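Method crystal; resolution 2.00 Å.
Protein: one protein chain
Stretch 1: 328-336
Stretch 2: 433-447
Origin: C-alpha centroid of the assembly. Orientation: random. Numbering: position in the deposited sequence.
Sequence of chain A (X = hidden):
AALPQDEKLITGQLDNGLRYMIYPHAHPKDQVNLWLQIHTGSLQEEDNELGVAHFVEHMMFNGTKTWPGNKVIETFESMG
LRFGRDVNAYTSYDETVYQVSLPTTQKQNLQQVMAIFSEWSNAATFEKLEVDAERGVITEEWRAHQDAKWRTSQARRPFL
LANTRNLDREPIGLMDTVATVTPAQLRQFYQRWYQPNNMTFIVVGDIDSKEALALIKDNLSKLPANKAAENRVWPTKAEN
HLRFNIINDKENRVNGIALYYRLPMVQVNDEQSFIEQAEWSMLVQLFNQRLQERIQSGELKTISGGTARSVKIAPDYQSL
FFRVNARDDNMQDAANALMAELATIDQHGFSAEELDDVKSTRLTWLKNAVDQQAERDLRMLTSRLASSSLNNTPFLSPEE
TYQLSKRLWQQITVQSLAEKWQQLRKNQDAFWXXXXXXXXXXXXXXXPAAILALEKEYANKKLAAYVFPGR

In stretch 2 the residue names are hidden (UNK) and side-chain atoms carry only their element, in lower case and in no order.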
# COMPACT_ATOMS: atom_id res chain seq x y z
N ASP A 328 23.47 -4.05 18.33
CA ASP A 328 23.24 -3.45 19.64
C ASP A 328 23.05 -1.91 19.54
O ASP A 328 22.05 -1.45 18.98
CB ASP A 328 24.34 -3.82 20.66
CG ASP A 328 24.56 -5.31 20.85
OD1 ASP A 328 23.58 -6.02 21.18
OD2 ASP A 328 25.72 -5.77 20.68
N ASP A 329 24.03 -1.15 20.06
CA ASP A 329 24.07 0.31 20.12
C ASP A 329 25.20 0.89 19.24
O ASP A 329 25.48 2.09 19.30
CB ASP A 329 24.24 0.76 21.59
CG ASP A 329 23.17 0.23 22.52
OD1 ASP A 329 22.05 -0.06 22.04
OD2 ASP A 329 23.46 0.10 23.73
N ASN A 330 25.83 0.03 18.42
CA ASN A 330 26.94 0.42 17.57
C ASN A 330 26.45 1.20 16.34
O ASN A 330 26.38 0.66 15.23
CB ASN A 330 27.82 -0.80 17.23
CG ASN A 330 28.29 -1.60 18.44
OD1 ASN A 330 28.32 -1.11 19.59
ND2 ASN A 330 28.68 -2.84 18.21
N MET A 331 26.12 2.48 16.55
CA MET A 331 25.62 3.39 15.51
C MET A 331 26.68 3.74 14.46
O MET A 331 26.34 3.92 13.29
CB MET A 331 24.98 4.65 16.11
CG MET A 331 23.84 4.36 17.10
SD MET A 331 22.51 3.33 16.45
CE MET A 331 21.58 4.54 15.51
N GLN A 332 27.96 3.79 14.87
CA GLN A 332 29.08 4.11 13.98
C GLN A 332 29.29 3.03 12.93
O GLN A 332 29.46 3.35 11.75
CB GLN A 332 30.37 4.37 14.78
CG GLN A 332 31.44 5.14 14.00
CD GLN A 332 31.08 6.59 13.82
OE1 GLN A 332 30.88 7.34 14.78
NE2 GLN A 332 30.99 7.02 12.57
N ASP A 333 29.22 1.76 13.34
CA ASP A 333 29.38 0.61 12.44
C ASP A 333 28.27 0.52 11.41
O ASP A 333 28.54 0.17 10.26
CB ASP A 333 29.55 -0.70 13.23
CG ASP A 333 30.89 -0.83 13.94
OD1 ASP A 333 31.02 -1.74 14.79
OD2 ASP A 333 31.80 -0.03 13.64
N ALA A 334 27.02 0.83 11.83
CA ALA A 334 25.84 0.83 10.96
C ALA A 334 26.01 1.90 9.88
O ALA A 334 25.88 1.60 8.69
CB ALA A 334 24.59 1.12 11.79
N ALA A 335 26.35 3.14 10.30
CA ALA A 335 26.59 4.29 9.42
C ALA A 335 27.73 3.96 8.44
O ALA A 335 27.56 4.16 7.23
CB ALA A 335 26.92 5.52 10.25
N ASN A 336 28.85 3.39 8.97
CA ASN A 336 30.00 2.98 8.16
C ASN A 336 29.61 2.00 7.06
O ASN A 336 29.90 2.27 5.90
CB ASN A 336 31.15 2.46 9.02
CG ASN A 336 32.03 3.56 9.53
OD1 ASN A 336 32.65 4.30 8.77
ND2 ASN A 336 32.11 3.71 10.84
N UNK A 433 17.99 9.22 8.61
CA UNK A 433 17.24 8.87 9.80
C UNK A 433 17.93 7.80 10.63
O UNK A 433 18.36 6.78 10.11
o UNK A 433 13.86 6.03 10.19
c UNK A 433 15.83 8.41 9.40
c UNK A 433 13.75 7.28 10.13
c UNK A 433 14.91 8.13 10.57
o UNK A 433 12.73 7.85 9.68
N UNK A 434 18.00 8.03 11.94
CA UNK A 434 18.53 7.07 12.89
C UNK A 434 17.45 6.70 13.88
O UNK A 434 16.65 7.54 14.26
c UNK A 434 22.19 8.24 13.31
n UNK A 434 22.05 9.55 13.28
o UNK A 434 23.22 7.71 13.73
c UNK A 434 21.04 7.42 12.79
c UNK A 434 19.77 7.60 13.62
N UNK A 435 17.44 5.44 14.30
CA UNK A 435 16.48 4.92 15.28
C UNK A 435 17.25 4.41 16.47
O UNK A 435 18.22 3.67 16.30
c UNK A 435 14.56 4.41 13.72
s UNK A 435 13.58 3.18 12.85
c UNK A 435 12.61 2.46 14.24
c UNK A 435 15.61 3.84 14.65
N UNK A 436 16.91 4.93 17.67
CA UNK A 436 17.56 4.59 18.94
C UNK A 436 16.52 4.18 19.99
O UNK A 436 15.41 4.71 19.99
c UNK A 436 18.56 5.68 19.45
c UNK A 436 19.74 5.82 18.50
c UNK A 436 17.88 7.03 19.67
N UNK A 437 16.86 3.20 20.85
CA UNK A 437 15.91 2.70 21.85
C UNK A 437 16.43 2.74 23.30
O UNK A 437 15.75 2.28 24.21
c UNK A 437 15.41 1.29 21.48
o UNK A 437 17.63 0.37 21.72
n UNK A 437 16.04 -0.90 20.78
c UNK A 437 16.46 0.22 21.34
N UNK A 438 17.62 3.30 23.51
CA UNK A 438 18.24 3.47 24.83
C UNK A 438 19.17 4.67 24.76
O UNK A 438 19.45 5.16 23.65
c UNK A 438 18.95 2.20 25.31
c UNK A 438 20.09 1.75 24.44
n UNK A 438 19.86 0.73 23.62
o UNK A 438 21.20 2.29 24.49
N UNK A 439 19.64 5.16 25.92
CA UNK A 439 20.51 6.33 25.97
C UNK A 439 21.96 6.03 25.56
O UNK A 439 22.68 6.97 25.26
o UNK A 439 17.63 8.13 25.62
o UNK A 439 19.18 9.66 25.98
c UNK A 439 20.41 7.06 27.32
c UNK A 439 19.08 7.81 27.49
c UNK A 439 18.59 8.59 26.28
N UNK A 440 22.37 4.74 25.48
CA UNK A 440 23.72 4.39 25.01
C UNK A 440 23.73 4.58 23.47
O UNK A 440 24.60 5.28 22.95
c UNK A 440 25.64 2.71 24.98
c UNK A 440 24.20 2.96 25.42
c UNK A 440 24.04 2.72 26.92
N UNK A 441 22.73 4.02 22.75
CA UNK A 441 22.61 4.18 21.30
C UNK A 441 22.32 5.65 20.94
O UNK A 441 22.83 6.13 19.92
c UNK A 441 21.53 3.27 20.73
N UNK A 442 21.54 6.37 21.80
CA UNK A 442 21.18 7.79 21.63
C UNK A 442 22.42 8.67 21.66
O UNK A 442 22.52 9.60 20.86
c UNK A 442 20.19 8.23 22.69
N UNK A 443 23.35 8.36 22.58
CA UNK A 443 24.64 9.05 22.74
C UNK A 443 25.56 8.66 21.58
O UNK A 443 26.42 9.45 21.19
c UNK A 443 25.26 8.68 24.11
c UNK A 443 27.53 11.10 26.08
c UNK A 443 26.58 9.37 24.49
n UNK A 443 28.76 11.45 25.33
c UNK A 443 26.38 10.72 25.17
N UNK A 444 25.39 7.45 21.03
CA UNK A 444 26.19 6.92 19.92
C UNK A 444 25.72 7.38 18.53
O UNK A 444 26.51 7.34 17.58
c UNK A 444 27.52 3.50 21.19
c UNK A 444 28.66 3.14 22.12
c UNK A 444 26.32 5.39 19.99
c UNK A 444 27.45 4.98 20.93
n UNK A 444 28.79 1.67 22.28
N UNK A 445 24.45 7.84 18.41
CA UNK A 445 23.88 8.32 17.15
C UNK A 445 24.72 9.47 16.56
O UNK A 445 25.19 10.34 17.30
c UNK A 445 22.43 8.75 17.35
N UNK A 446 24.94 9.43 15.24
CA UNK A 446 25.74 10.45 14.57
C UNK A 446 24.92 11.72 14.38
O UNK A 446 23.75 11.65 14.00
c UNK A 446 26.23 9.94 13.19
c UNK A 446 27.18 7.62 13.65
c UNK A 446 27.94 8.91 11.69
c UNK A 446 27.47 9.04 13.13
N UNK A 447 25.53 12.89 14.65
CA UNK A 447 24.89 14.18 14.41
C UNK A 447 25.00 14.46 12.89
O UNK A 447 25.80 13.80 12.22
o UNK A 447 25.45 15.07 16.61
c UNK A 447 25.59 15.28 15.21
O HOH W 1 23.90 5.18 12.71

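Position 433 carries three carbons, the third bearing two oxygens, and does not reach stretch 1; a carboxylate on that chain length makes it E433. Position 434 has three carbons ending in one oxygen and one nitrogen. Its oxygen lies 4.0 Å from M331 CE, and a water that donates to M331 O (2.8 Å from the water oxygen) donates to it too: Q434.

At 435 the side chain runs carbon, carbon, sulfur, carbon without a branch, so this is M435; its backbone O is 3.6 Å from M331 CE. Position 436 has one carbon carrying two others, one of them 3.7 Å from M331 CE, which identifies V436.

Both 437 and 438 show two carbons, the second with one oxygen and one nitrogen. The first, N437, barely meets stretch 1. At 438 the nitrogen is 2.8 Å from D329 OD1, while the oxygen faces the backbone nitrogens of 440 and 441: N438, at the N-cap position.

Position 439 repeats the three-carbon carboxylate pattern but points away, giving E439. Position 440 has a carbon carrying two carbons, and its CB is 3.4 Å from D329 OD2: V440. A single carbon at 441, with CB 3.6 Å from D329 OD1, gives A441; another at 442, directed away, gives A442.

Four carbons in a row ending in nitrogen occur at 443 and 444. K443 leads away, whereas at 444 the extended chain passes D329: K444, whose CD is 3.1 Å from D329 O. Its NZ stands 3.9 Å from N330 OD1. Position 445 has one carbon, directed away: A445.

At 446 four carbons fork at the second, and one tip lies 3.8 Å from A335 CB: L446. One carbon then one oxygen at 447, out of reach, gives S447.

The contact has a polar end and an apolar end. N438 ND2 donates to D329 OD1 at 2.8 Å with an angle of 172°, while N438 OD1 accepts from the backbone N of A441 (2.9 Å) and, weakly, of V440 (2.9 Å). One amide therefore caps the helix and ties its start to D329. M331, m at all three chi angles, reaches between helix and strand: its CG is 3.5 Å from A441 O, and its CE is 3.7 Å from V436 CG1. L446 extends this surface over A335. Q434 steadies that segment, OE1 accepting from L446 N (2.9 Å) and NE2 donating to L446 O (2.8 Å). They bury 528 Å².

Stretch 2 (433-447) EQMVNNEVAAKKALS
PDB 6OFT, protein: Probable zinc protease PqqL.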